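Local coordinates for cytoplasmic protein (Cryptococcus neoformans var. grubii serotype A, PDB 7LPO) that probably hydrolyses the beta-glucosidic bond of steryl glucosides, as a sterylglucosidase of glycoside hydrolase family 5, at residues V313-F318 / S327-D332; A283-E288 / S296-E301; V714-S719 / I766-N771; E708-F713 / Q746-R751; H420-H425 / K444-S449. All blocks are in the same frame, centred on the assembly; numbering follows the deposited sequence.

Contact 1: residues V313-F318 / S327-D332; sequences VQAWNF and SRQTID
Val313 N donates to Gln329 O over 2.8 Å, and Gln329 N returns a bond of the same length to Val313 O, so the two residues form an antiparallel hydrogen-bonded pair. Both bonds are nearly straight, at 166° and 167°. Toward Ser327 the pairing slackens: Ala315 N reaches Ser327 O only in a weak, bent bond of 3.3 Å. The strands are the two arms of a beta hairpin, 311-319 and 322-331, whose first arm also pairs with the short strand 294-295. On the face of Val313 and Gln329, Val313 CG2 meets Ile331 CD1 at 3.8 Å, the two side chains crossing at about a right angle, while Pro295 packs against both. The CB of Ala315 lies 3.5 Å from Gln329 NE2. On the other face the side chains of Gln314 and Arg328 run side by side in the same direction. The arginine chain bends at its third torsion (chi3 99°), and Gln314 CG sits over the centre of the guanidinium, 3.9 Å from Arg328 CZ. A water bridges their polar ends, donating to Gln314 OE1 and accepting from Arg328 NH2, which also bonds to the carbonyl of Asp312.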
# COMPACT_ATOMS: atom_id res chain seq x y z
N VAL A 313 19.46 22.39 11.25
CA VAL A 313 19.16 21.56 10.09
C VAL A 313 18.34 22.33 9.08
O VAL A 313 17.55 23.22 9.42
CB VAL A 313 18.42 20.27 10.51
CG1 VAL A 313 19.16 19.59 11.65
CG2 VAL A 313 16.99 20.56 10.90
N GLN A 314 18.53 21.98 7.81
CA GLN A 314 17.72 22.53 6.73
C GLN A 314 16.28 22.07 6.87
O GLN A 314 16.01 20.91 7.21
CB GLN A 314 18.28 22.09 5.37
CG GLN A 314 19.80 22.21 5.22
CD GLN A 314 20.38 21.38 4.06
OE1 GLN A 314 20.88 20.26 4.27
NE2 GLN A 314 20.32 21.92 2.84
N ALA A 315 15.35 22.98 6.64
CA ALA A 315 13.94 22.63 6.58
C ALA A 315 13.45 22.83 5.15
O ALA A 315 13.93 23.72 4.44
CB ALA A 315 13.09 23.47 7.54
N TRP A 316 12.49 22.00 4.74
CA TRP A 316 12.03 21.97 3.37
C TRP A 316 10.53 22.20 3.29
O TRP A 316 9.77 21.66 4.09
CB TRP A 316 12.37 20.63 2.72
CG TRP A 316 13.82 20.49 2.48
CD1 TRP A 316 14.77 20.10 3.38
CD2 TRP A 316 14.49 20.75 1.26
NE1 TRP A 316 16.00 20.10 2.78
CE2 TRP A 316 15.86 20.49 1.48
CE3 TRP A 316 14.07 21.16 -0.01
CZ2 TRP A 316 16.82 20.64 0.47
CZ3 TRP A 316 15.01 21.31 -0.99
CH2 TRP A 316 16.38 21.06 -0.75
N ASN A 317 10.12 22.98 2.29
CA ASN A 317 8.72 23.17 1.94
C ASN A 317 8.44 22.44 0.64
O ASN A 317 9.32 22.28 -0.20
CB ASN A 317 8.39 24.66 1.78
CG ASN A 317 8.67 25.46 3.04
OD1 ASN A 317 8.34 25.03 4.15
ND2 ASN A 317 9.27 26.63 2.88
N PHE A 318 7.20 22.00 0.47
CA PHE A 318 6.77 21.37 -0.77
C PHE A 318 6.10 22.42 -1.65
O PHE A 318 5.00 22.89 -1.35
CB PHE A 318 5.82 20.20 -0.49
CG PHE A 318 5.72 19.25 -1.65
CD1 PHE A 318 4.88 19.52 -2.71
CD2 PHE A 318 6.48 18.09 -1.69
CE1 PHE A 318 4.79 18.65 -3.79
CE2 PHE A 318 6.40 17.22 -2.76
CZ PHE A 318 5.56 17.50 -3.82
N SER A 327 13.59 27.98 5.93
CA SER A 327 14.59 28.40 6.89
C SER A 327 15.25 27.18 7.54
O SER A 327 14.72 26.07 7.52
CB SER A 327 13.97 29.28 7.96
OG SER A 327 12.96 28.56 8.66
N ARG A 328 16.43 27.40 8.10
CA ARG A 328 17.06 26.40 8.94
C ARG A 328 16.45 26.45 10.33
O ARG A 328 16.02 27.50 10.80
CB ARG A 328 18.57 26.62 9.01
CG ARG A 328 19.30 26.25 7.72
CD ARG A 328 20.81 26.20 7.92
NE ARG A 328 21.32 24.85 8.12
CZ ARG A 328 22.29 24.29 7.39
NH1 ARG A 328 22.86 24.97 6.41
NH2 ARG A 328 22.68 23.05 7.65
N GLN A 329 16.40 25.29 10.99
CA GLN A 329 15.81 25.16 12.31
C GLN A 329 16.77 24.43 13.23
O GLN A 329 17.39 23.44 12.84
CB GLN A 329 14.48 24.40 12.24
CG GLN A 329 13.34 25.23 11.67
CD GLN A 329 12.04 24.46 11.58
OE1 GLN A 329 11.64 23.78 12.53
NE2 GLN A 329 11.38 24.56 10.44
N THR A 330 16.91 24.93 14.45
CA THR A 330 17.76 24.29 15.44
C THR A 330 16.97 23.20 16.16
O THR A 330 15.86 23.44 16.64
CB THR A 330 18.29 25.31 16.45
OG1 THR A 330 19.11 26.27 15.77
CG2 THR A 330 19.10 24.62 17.54
N ILE A 331 17.55 22.00 16.20
CA ILE A 331 17.05 20.90 17.02
C ILE A 331 18.07 20.70 18.14
O ILE A 331 19.26 20.49 17.87
CB ILE A 331 16.85 19.61 16.20
CG1 ILE A 331 15.84 19.85 15.08
CG2 ILE A 331 16.41 18.47 17.10
CD1 ILE A 331 15.86 18.77 14.00
N ASP A 332 17.61 20.78 19.38
CA ASP A 332 18.49 20.66 20.54
C ASP A 332 17.98 19.56 21.46
O ASP A 332 17.07 19.80 22.28
CB ASP A 332 18.58 21.98 21.29
CG ASP A 332 19.66 21.97 22.36
OD1 ASP A 332 20.23 20.89 22.63
OD2 ASP A 332 19.93 23.06 22.93
O HOH W 1 23.69 20.64 5.86

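Contact 2: residues A283-E288 / S296-E301; sequences AVIPAE and SPTPIE
A capping box at the start of helix 299-306 forms one side of this contact, and the irregular segment 283-288 passes beside it, with Ala283 and Val284 against Thr298 and Ile285 against Ser296 and Pro297. Thr298 is the N-cap. Its OG1 accepts from Glu301 N at 3.1 Å, and the carboxylate of Glu301 answers by taking the N-H of Thr298 on OE1, on the anti side and 23° out of the carboxylate plane. Two side chains thus engage backbone N-H groups at the first turn. Thr298 OG1 lies between the backbone N and the carbonyl carbon (chi1 64°), and CG2, anti to the carbonyl carbon, approaches Ala283 O to 3.7 Å and also packs on Val284 CA. The hydroxyl is joined to the loop through a water, 2.7 Å from Thr298 OG1, which donates to Ala283 O. In this way the long connection between strands 263-267 and 294-295 folds back over the beginning of the helix, running roughly counter to 296-300. Ile285 supplies the largest apolar piece: its CD1 reaches 3.3 Å from Ser296 O and 3.5 Å from Pro297 O, and touches Ser296 CB. Ser296 OG itself bonds to the carbonyl of Gly294. Further along, Pro299 CD abuts Val284 O, and Ile300 CG2 rests 3.8 Å from Ala283 CA. Leu381 of strand 380-381 packs against both Ala283 and Ile300, and the backbones of Ile300 and Leu282 are hydrogen-bonded.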
# COMPACT_ATOMS: atom_id res chain seq x y z
N ALA A 283 27.12 12.94 4.45
CA ALA A 283 27.15 14.35 4.83
C ALA A 283 26.08 15.18 4.13
O ALA A 283 25.95 16.37 4.42
CB ALA A 283 28.53 14.94 4.52
N VAL A 284 25.30 14.59 3.24
CA VAL A 284 24.32 15.35 2.48
C VAL A 284 23.05 14.54 2.27
O VAL A 284 23.07 13.31 2.29
CB VAL A 284 24.90 15.78 1.11
CG1 VAL A 284 26.11 16.68 1.29
CG2 VAL A 284 25.27 14.55 0.29
N ILE A 285 21.95 15.25 2.09
CA ILE A 285 20.72 14.68 1.55
C ILE A 285 20.76 14.87 0.03
O ILE A 285 20.87 16.01 -0.43
CB ILE A 285 19.48 15.35 2.14
CG1 ILE A 285 19.26 14.90 3.59
CG2 ILE A 285 18.25 15.04 1.28
CD1 ILE A 285 18.36 15.80 4.37
N PRO A 286 20.66 13.80 -0.76
CA PRO A 286 20.75 13.97 -2.21
C PRO A 286 19.54 14.72 -2.77
O PRO A 286 18.42 14.59 -2.28
CB PRO A 286 20.80 12.54 -2.74
CG PRO A 286 20.17 11.70 -1.68
CD PRO A 286 20.40 12.41 -0.36
N ALA A 287 19.79 15.52 -3.81
CA ALA A 287 18.69 16.18 -4.50
C ALA A 287 17.72 15.17 -5.09
O ALA A 287 16.56 15.51 -5.35
CB ALA A 287 19.22 17.09 -5.62
N GLU A 288 18.16 13.93 -5.28
CA GLU A 288 17.32 12.89 -5.87
C GLU A 288 16.29 12.36 -4.88
O GLU A 288 15.24 11.86 -5.30
CB GLU A 288 18.21 11.76 -6.40
CG GLU A 288 19.24 12.19 -7.47
CD GLU A 288 20.32 13.13 -6.93
OE1 GLU A 288 20.52 13.18 -5.70
OE2 GLU A 288 20.97 13.82 -7.74
N SER A 296 15.00 18.55 8.17
CA SER A 296 15.57 17.40 7.47
C SER A 296 17.05 17.29 7.76
O SER A 296 17.89 17.79 7.01
CB SER A 296 15.32 17.51 5.96
OG SER A 296 13.95 17.79 5.70
N PRO A 297 17.42 16.62 8.85
CA PRO A 297 18.85 16.41 9.10
C PRO A 297 19.45 15.47 8.07
O PRO A 297 18.81 14.53 7.60
CB PRO A 297 18.89 15.80 10.51
CG PRO A 297 17.50 15.41 10.85
CD PRO A 297 16.55 16.17 9.95
N THR A 298 20.69 15.77 7.67
CA THR A 298 21.47 14.82 6.89
C THR A 298 21.72 13.58 7.74
O THR A 298 21.55 13.61 8.96
CB THR A 298 22.80 15.46 6.49
OG1 THR A 298 23.56 15.75 7.66
CG2 THR A 298 22.55 16.76 5.72
N PRO A 299 22.14 12.47 7.13
CA PRO A 299 22.46 11.28 7.95
C PRO A 299 23.43 11.57 9.09
O PRO A 299 23.19 11.13 10.22
CB PRO A 299 23.04 10.29 6.92
CG PRO A 299 22.37 10.67 5.63
CD PRO A 299 22.23 12.19 5.68
N ILE A 300 24.49 12.34 8.84
CA ILE A 300 25.46 12.58 9.90
C ILE A 300 24.90 13.56 10.93
O ILE A 300 25.14 13.42 12.13
CB ILE A 300 26.80 13.07 9.31
CG1 ILE A 300 27.83 13.25 10.43
CG2 ILE A 300 26.62 14.38 8.57
CD1 ILE A 300 28.17 11.99 11.17
N GLU A 301 24.14 14.57 10.48
CA GLU A 301 23.49 15.45 11.44
C GLU A 301 22.55 14.68 12.35
O GLU A 301 22.44 14.98 13.54
CB GLU A 301 22.73 16.57 10.73
CG GLU A 301 23.63 17.63 10.11
CD GLU A 301 22.83 18.74 9.41
OE1 GLU A 301 21.72 18.46 8.89
OE2 GLU A 301 23.33 19.89 9.36
O HOH W 2 25.64 17.36 6.86

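Contact 3: residues V714-S719 / I766-N771; sequences VHYAAS and IEVQRN
The short helix 713-716 of the family 5 C-terminal domain, with the loop that leaves it, meets the end of strand 761-770 mainly through Tyr716 and Arg770. Arg770 is fully extended from CG to NE, with CG anti to the backbone N (chi1 -175°), and its guanidinium grips two successive carbonyls just past the helix. NE donates to Ala717 O at 2.7 Å in an almost straight bond of 171°. NH2 reaches Ala718 O, also at 2.7 Å but more bent, coming from above that carbonyl's plane. Both oxygens lie in the guanidinium plane, at its edge, so the pair of bonds fixes the group's rotation, while NH1 turns to the carbonyl of Gly773. His715 O lies 3.5 Å from Arg770 CD. Tyr716 slides past this chain in the opposite direction. Arg770 N stands at the edge of its ring, 3.6 Å from Tyr716 CD1, and Val768 CG1 covers one face toward the rim, 4.0 Å from Tyr716 CE1. His715 CB covers the opposite face. The phenol OH bonds to the carbonyl of Thr687, and the ring also packs on Phe689 of strand 689-696 and Val734 of strand 734-738, the strands flanking 761-770 in a four-stranded antiparallel sheet.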
# COMPACT_ATOMS: atom_id res chain seq x y z
N VAL A 714 -24.81 3.39 -10.15
CA VAL A 714 -24.34 4.75 -9.86
C VAL A 714 -24.36 5.62 -11.11
O VAL A 714 -24.64 6.82 -11.03
CB VAL A 714 -22.93 4.68 -9.24
CG1 VAL A 714 -22.19 5.97 -9.45
CG2 VAL A 714 -23.01 4.33 -7.77
N HIS A 715 -24.04 5.03 -12.27
CA HIS A 715 -24.00 5.78 -13.52
C HIS A 715 -25.13 5.46 -14.48
O HIS A 715 -25.44 6.30 -15.34
CB HIS A 715 -22.68 5.51 -14.26
CG HIS A 715 -21.47 6.05 -13.58
ND1 HIS A 715 -21.15 7.39 -13.59
CD2 HIS A 715 -20.52 5.44 -12.83
CE1 HIS A 715 -20.04 7.58 -12.90
NE2 HIS A 715 -19.64 6.41 -12.42
N TYR A 716 -25.73 4.28 -14.39
CA TYR A 716 -26.60 3.78 -15.44
C TYR A 716 -28.00 3.43 -14.97
O TYR A 716 -28.81 2.95 -15.77
CB TYR A 716 -25.94 2.54 -16.08
CG TYR A 716 -24.63 2.83 -16.78
CD1 TYR A 716 -24.58 3.62 -17.93
CD2 TYR A 716 -23.43 2.32 -16.30
CE1 TYR A 716 -23.38 3.89 -18.57
CE2 TYR A 716 -22.23 2.57 -16.95
CZ TYR A 716 -22.21 3.36 -18.08
OH TYR A 716 -21.02 3.62 -18.72
N ALA A 717 -28.33 3.67 -13.71
CA ALA A 717 -29.67 3.37 -13.23
C ALA A 717 -30.69 4.29 -13.90
O ALA A 717 -30.39 5.42 -14.30
CB ALA A 717 -29.75 3.53 -11.72
N ALA A 718 -31.92 3.79 -14.03
CA ALA A 718 -33.01 4.63 -14.50
C ALA A 718 -33.24 5.81 -13.56
O ALA A 718 -33.38 6.95 -14.00
CB ALA A 718 -34.29 3.81 -14.65
N SER A 719 -33.24 5.54 -12.25
CA SER A 719 -33.41 6.58 -11.25
C SER A 719 -32.77 6.12 -9.96
O SER A 719 -32.70 4.93 -9.68
CB SER A 719 -34.90 6.90 -11.03
OG SER A 719 -35.07 7.64 -9.85
N ILE A 766 -17.69 -3.03 -27.65
CA ILE A 766 -19.01 -2.85 -27.06
C ILE A 766 -19.05 -1.46 -26.46
O ILE A 766 -18.10 -1.04 -25.79
CB ILE A 766 -19.32 -3.93 -25.99
CG1 ILE A 766 -20.78 -3.83 -25.57
CG2 ILE A 766 -18.40 -3.79 -24.78
CD1 ILE A 766 -21.32 -5.10 -24.94
N GLU A 767 -20.13 -0.73 -26.72
CA GLU A 767 -20.31 0.62 -26.22
C GLU A 767 -21.62 0.71 -25.45
O GLU A 767 -22.64 0.14 -25.85
CB GLU A 767 -20.30 1.63 -27.37
CG GLU A 767 -19.06 1.53 -28.23
CD GLU A 767 -19.24 2.17 -29.59
OE1 GLU A 767 -19.17 3.42 -29.67
OE2 GLU A 767 -19.45 1.43 -30.59
N VAL A 768 -21.58 1.44 -24.33
CA VAL A 768 -22.70 1.54 -23.41
C VAL A 768 -22.86 2.99 -23.00
O VAL A 768 -21.87 3.71 -22.82
CB VAL A 768 -22.48 0.65 -22.16
CG1 VAL A 768 -23.64 0.81 -21.17
CG2 VAL A 768 -22.29 -0.80 -22.56
N GLN A 769 -24.11 3.44 -22.86
CA GLN A 769 -24.37 4.72 -22.24
C GLN A 769 -25.77 4.70 -21.65
O GLN A 769 -26.64 3.95 -22.11
CB GLN A 769 -24.24 5.89 -23.21
CG GLN A 769 -25.21 5.89 -24.37
CD GLN A 769 -24.87 6.96 -25.40
OE1 GLN A 769 -24.72 8.14 -25.06
NE2 GLN A 769 -24.74 6.56 -26.65
N ARG A 770 -25.98 5.54 -20.64
CA ARG A 770 -27.31 5.70 -20.08
C ARG A 770 -28.21 6.43 -21.07
O ARG A 770 -27.83 7.46 -21.63
CB ARG A 770 -27.26 6.45 -18.76
CG ARG A 770 -28.61 6.53 -18.06
CD ARG A 770 -28.51 7.27 -16.74
NE ARG A 770 -29.82 7.40 -16.10
CZ ARG A 770 -30.65 8.42 -16.29
NH1 ARG A 770 -30.32 9.43 -17.11
NH2 ARG A 770 -31.82 8.45 -15.68
N ASN A 771 -29.41 5.90 -21.28
CA ASN A 771 -30.39 6.57 -22.12
C ASN A 771 -30.76 7.92 -21.52
O ASN A 771 -31.23 7.99 -20.38
CB ASN A 771 -31.63 5.70 -22.27
CG ASN A 771 -31.37 4.48 -23.10
OD1 ASN A 771 -30.68 4.55 -24.12
ND2 ASN A 771 -31.91 3.35 -22.68

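Contact 4: residues E708-F713 / Q746-R751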
# COMPACT_ATOMS: atom_id res chain seq x y z
N GLU A 708 -18.30 -10.96 -19.15
CA GLU A 708 -19.14 -10.35 -18.14
C GLU A 708 -18.59 -8.97 -17.80
O GLU A 708 -17.39 -8.83 -17.54
CB GLU A 708 -19.20 -11.19 -16.86
CG GLU A 708 -19.81 -12.55 -17.04
CD GLU A 708 -19.87 -13.35 -15.74
OE1 GLU A 708 -20.66 -12.97 -14.84
OE2 GLU A 708 -19.13 -14.36 -15.62
N ILE A 709 -19.46 -7.98 -17.81
CA ILE A 709 -19.11 -6.59 -17.57
C ILE A 709 -19.99 -6.07 -16.44
O ILE A 709 -21.20 -6.33 -16.42
CB ILE A 709 -19.29 -5.74 -18.85
CG1 ILE A 709 -18.15 -6.02 -19.82
CG2 ILE A 709 -19.38 -4.27 -18.50
CD1 ILE A 709 -18.48 -5.68 -21.28
N TYR A 710 -19.39 -5.35 -15.51
CA TYR A 710 -20.12 -4.67 -14.44
C TYR A 710 -20.58 -3.30 -14.93
O TYR A 710 -19.76 -2.51 -15.42
CB TYR A 710 -19.23 -4.52 -13.20
CG TYR A 710 -19.77 -3.59 -12.14
CD1 TYR A 710 -20.82 -3.98 -11.32
CD2 TYR A 710 -19.22 -2.34 -11.94
CE1 TYR A 710 -21.31 -3.13 -10.34
CE2 TYR A 710 -19.70 -1.49 -10.98
CZ TYR A 710 -20.75 -1.88 -10.17
OH TYR A 710 -21.23 -1.04 -9.20
N LEU A 711 -21.87 -3.03 -14.80
CA LEU A 711 -22.42 -1.71 -15.15
C LEU A 711 -23.06 -1.09 -13.92
O LEU A 711 -24.14 -1.54 -13.49
CB LEU A 711 -23.43 -1.83 -16.28
CG LEU A 711 -22.92 -2.36 -17.62
CD1 LEU A 711 -24.10 -2.58 -18.56
CD2 LEU A 711 -21.91 -1.43 -18.25
N PRO A 712 -22.47 -0.05 -13.33
CA PRO A 712 -22.95 0.42 -12.02
C PRO A 712 -24.26 1.20 -12.12
O PRO A 712 -24.42 2.09 -12.96
CB PRO A 712 -21.81 1.30 -11.51
CG PRO A 712 -21.12 1.78 -12.76
CD PRO A 712 -21.27 0.67 -13.79
N PHE A 713 -25.18 0.88 -11.21
CA PHE A 713 -26.36 1.71 -10.99
C PHE A 713 -25.97 3.17 -10.77
O PHE A 713 -26.73 4.08 -11.12
CB PHE A 713 -27.15 1.23 -9.76
CG PHE A 713 -27.86 -0.07 -9.95
CD1 PHE A 713 -28.46 -0.39 -11.15
CD2 PHE A 713 -27.94 -0.97 -8.90
CE1 PHE A 713 -29.13 -1.60 -11.30
CE2 PHE A 713 -28.59 -2.16 -9.04
CZ PHE A 713 -29.19 -2.48 -10.25
N GLN A 746 -28.56 -8.11 -16.46
CA GLN A 746 -29.29 -8.52 -15.26
C GLN A 746 -28.69 -7.78 -14.08
O GLN A 746 -27.48 -7.87 -13.86
CB GLN A 746 -29.22 -10.04 -15.06
CG GLN A 746 -29.55 -10.48 -13.64
CD GLN A 746 -29.67 -11.99 -13.49
OE1 GLN A 746 -28.73 -12.73 -13.80
NE2 GLN A 746 -30.82 -12.46 -13.02
N GLY A 747 -29.51 -7.07 -13.33
CA GLY A 747 -28.98 -6.30 -12.21
C GLY A 747 -27.94 -5.32 -12.71
O GLY A 747 -28.20 -4.51 -13.60
N GLN A 748 -26.73 -5.40 -12.15
CA GLN A 748 -25.60 -4.58 -12.60
C GLN A 748 -24.63 -5.37 -13.48
O GLN A 748 -23.46 -4.99 -13.60
CB GLN A 748 -24.87 -4.00 -11.40
CG GLN A 748 -25.68 -2.96 -10.63
CD GLN A 748 -24.92 -2.38 -9.47
OE1 GLN A 748 -24.55 -1.20 -9.47
NE2 GLN A 748 -24.65 -3.21 -8.46
N THR A 749 -25.09 -6.44 -14.11
CA THR A 749 -24.25 -7.32 -14.91
C THR A 749 -24.69 -7.29 -16.36
O THR A 749 -25.89 -7.40 -16.66
CB THR A 749 -24.32 -8.77 -14.39
OG1 THR A 749 -24.06 -8.79 -12.98
CG2 THR A 749 -23.31 -9.66 -15.11
N LEU A 750 -23.72 -7.13 -17.26
CA LEU A 750 -23.91 -7.29 -18.69
C LEU A 750 -23.19 -8.56 -19.14
O LEU A 750 -22.02 -8.76 -18.79
CB LEU A 750 -23.37 -6.08 -19.44
CG LEU A 750 -23.23 -6.23 -20.95
CD1 LEU A 750 -24.56 -6.57 -21.58
CD2 LEU A 750 -22.68 -4.96 -21.53
N ARG A 751 -23.88 -9.40 -19.89
CA ARG A 751 -23.32 -10.66 -20.39
C ARG A 751 -23.26 -10.58 -21.90
O ARG A 751 -24.24 -10.20 -22.54
CB ARG A 751 -24.17 -11.85 -19.94
CG ARG A 751 -24.17 -12.04 -18.44
CD ARG A 751 -24.75 -13.39 -18.02
NE ARG A 751 -24.58 -13.61 -16.59
CZ ARG A 751 -25.47 -13.25 -15.66
NH1 ARG A 751 -26.61 -12.66 -16.02
NH2 ARG A 751 -25.23 -13.48 -14.38
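Strands 708-710 and 749-751 run antiparallel, 155° between their directions, with Ile709 and Leu750 as the hydrogen-bonded pair. Ile709 N to Leu750 O and Leu750 N to Ile709 O both measure 2.8 Å. Beyond the strand, Leu711 N continues the pattern to Gln748 O. Gln748 belongs to the type II' turn Gln746-Thr749, from which the chain passes into strand 749-753, with Gly747 at positive phi. Its CG is anti to the carbonyl carbon (chi1 -68°) and the chain is extended beyond. The amide stacks on the Phe713 ring with the planes 12° apart, and Gln748 CG stands 3.4 Å from the ring centroid, over the face, in a CH-pi contact. Pro712 occupies the N-cap position of helix 713-716, and Gln748 OE1 takes the N-H of Phe713 at 2.8 Å, in the carbonyl plane and on a lone pair. NE2 and the OH of Tyr710 both bond to the carbonyl of Ala93. Leu711 CD1 meets Leu750 CB at 3.7 Å. Glu708 OE1 and Arg751 NE stay 4.3 Å apart; their salt-bridge partners are Arg34 and Asp646. Strands 742-746 and 749-753 form a two-residue beta hairpin, and strand 707-710 pairs with the other edge of 749-753, within the family 5 C-terminal domain.

Contact 5: residues H420-H425 / K444-S449; sequences HPESIH and KGRACS
Residues 424-425 and 447-449 run parallel, His425 pairing with Ala447: His425 N donates to Arg446 O at 3.2 Å, and Cys448 N to His425 O at 2.9 Å. Just before the pairing begins, Arg446 sends its side chain back across Ile424 to the type I turn His420-Ser423. CG is anti to the backbone N (chi1 -167°) and the chain bends at CD (chi2 141°); Arg446 NE then donates to Glu422 O at 2.6 Å. That carbonyl lies near the guanidinium plane, whereas NE stands above the plane of the carbonyl, 37° out of it. Ile424 crosses the arginine at about a right angle and places CG1 over the centre of one guanidinium face, 3.5 Å from Arg446 CZ. The strands belong to a beta-alpha-beta unit (strand 424-427, helix 440-443, strand 447-449) among the parallel strands of the TIM-barrel fold known for family 5 enzymes. Farther along, Ile424 CG2 packs on Cys448 CB at 4.1 Å. Glu422 OE1 lies 4.2 Å from Arg446 NE and off the guanidinium plane, an attraction of charges and not a salt bridge; Ser9, Thr12 and Tyr20 bond the carboxylate. The guanidinium has a further partner in the carbonyl of Ile21, bonded to NH1, so the N-terminal segment covers this part of the contact. His425 meets Trp409 of helix 400-419 edge-to-face.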
# COMPACT_ATOMS: atom_id res chain seq x y z
N HIS A 420 0.91 -22.29 2.15
CA HIS A 420 -0.07 -21.99 1.10
C HIS A 420 0.57 -22.44 -0.21
O HIS A 420 1.17 -21.64 -0.93
CB HIS A 420 -0.43 -20.51 1.10
CG HIS A 420 -1.58 -20.17 0.20
ND1 HIS A 420 -2.16 -18.92 0.18
CD2 HIS A 420 -2.23 -20.90 -0.73
CE1 HIS A 420 -3.12 -18.90 -0.73
NE2 HIS A 420 -3.19 -20.09 -1.28
N PRO A 421 0.46 -23.74 -0.53
CA PRO A 421 1.22 -24.27 -1.67
C PRO A 421 0.90 -23.62 -3.00
O PRO A 421 1.80 -23.51 -3.84
CB PRO A 421 0.84 -25.76 -1.69
CG PRO A 421 0.42 -26.07 -0.29
CD PRO A 421 -0.19 -24.80 0.26
N GLU A 422 -0.34 -23.21 -3.24
CA GLU A 422 -0.74 -22.60 -4.50
C GLU A 422 -0.74 -21.07 -4.44
O GLU A 422 -1.40 -20.42 -5.26
CB GLU A 422 -2.13 -23.09 -4.90
CG GLU A 422 -2.26 -24.59 -5.07
CD GLU A 422 -1.49 -25.10 -6.26
OE1 GLU A 422 -0.92 -24.29 -7.02
OE2 GLU A 422 -1.43 -26.34 -6.43
N SER A 423 -0.03 -20.49 -3.48
CA SER A 423 -0.10 -19.05 -3.30
C SER A 423 0.46 -18.31 -4.50
O SER A 423 1.52 -18.65 -5.04
CB SER A 423 0.67 -18.63 -2.04
OG SER A 423 0.69 -17.21 -1.94
N ILE A 424 -0.25 -17.26 -4.90
CA ILE A 424 0.31 -16.29 -5.83
C ILE A 424 1.24 -15.37 -5.05
O ILE A 424 0.87 -14.85 -3.99
CB ILE A 424 -0.82 -15.49 -6.52
CG1 ILE A 424 -1.66 -16.42 -7.40
CG2 ILE A 424 -0.23 -14.38 -7.36
CD1 ILE A 424 -2.94 -15.80 -7.92
N HIS A 425 2.46 -15.20 -5.55
CA HIS A 425 3.39 -14.23 -4.99
C HIS A 425 3.10 -12.86 -5.59
O HIS A 425 3.34 -12.63 -6.78
CB HIS A 425 4.82 -14.65 -5.27
CG HIS A 425 5.28 -15.82 -4.46
ND1 HIS A 425 4.85 -16.04 -3.17
CD2 HIS A 425 6.10 -16.85 -4.76
CE1 HIS A 425 5.41 -17.14 -2.70
NE2 HIS A 425 6.18 -17.65 -3.65
N LYS A 444 7.85 -19.96 -10.00
CA LYS A 444 7.16 -21.20 -10.38
C LYS A 444 5.85 -20.91 -11.10
O LYS A 444 4.84 -21.59 -10.88
CB LYS A 444 6.92 -22.08 -9.16
CG LYS A 444 8.18 -22.68 -8.54
CD LYS A 444 7.83 -23.74 -7.47
CE LYS A 444 9.09 -24.36 -6.86
NZ LYS A 444 8.80 -25.22 -5.68
N GLY A 445 5.86 -19.90 -11.97
CA GLY A 445 4.71 -19.61 -12.80
C GLY A 445 3.47 -19.17 -12.06
O GLY A 445 2.36 -19.33 -12.57
N ARG A 446 3.62 -18.60 -10.87
CA ARG A 446 2.45 -18.22 -10.10
C ARG A 446 2.79 -16.95 -9.31
O ARG A 446 3.02 -16.98 -8.10
CB ARG A 446 2.00 -19.35 -9.17
CG ARG A 446 0.63 -19.13 -8.58
CD ARG A 446 -0.17 -20.43 -8.50
NE ARG A 446 -1.46 -20.17 -7.88
CZ ARG A 446 -2.49 -19.63 -8.52
NH1 ARG A 446 -2.36 -19.32 -9.81
NH2 ARG A 446 -3.63 -19.40 -7.89
N ALA A 447 2.76 -15.82 -10.02
CA ALA A 447 3.19 -14.56 -9.45
C ALA A 447 2.47 -13.41 -10.15
O ALA A 447 1.86 -13.58 -11.20
CB ALA A 447 4.71 -14.39 -9.56
N CYS A 448 2.56 -12.23 -9.54
CA CYS A 448 1.91 -11.02 -10.03
C CYS A 448 2.68 -9.84 -9.45
O CYS A 448 2.98 -9.83 -8.26
CB CYS A 448 0.43 -10.98 -9.61
SG CYS A 448 -0.45 -9.43 -9.99
N SER A 449 3.01 -8.88 -10.29
CA SER A 449 3.68 -7.67 -9.84
C SER A 449 2.66 -6.76 -9.18
O SER A 449 1.55 -6.59 -9.70
CB SER A 449 4.34 -6.98 -11.04
OG SER A 449 5.09 -5.86 -10.62

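Overall arrangement
Along the chain, contact 2 comes first, closing the seven-residue stretch between 288 and 296 within the long connection from strand 263-267 to helix 299-306. Contact 1 follows, closing the hairpin 311-319/322-331; the two touch where Gln314 O meets Ser296 N, probably in a hydrogen bond. Contact 5 then closes the crossover between two parallel strands, about 46 Å from contact 1 between centres. Contacts 3 and 4 come last and cross, their segments alternating: 708-713, 714-719, 746-751, 766-771. They lie about 10 Å apart between centres and share a core in which Ile766 packs on Ile709 and Leu750, tying together two sheets of the C-terminal domain, on the opposite side of the chain's centre from contact 2.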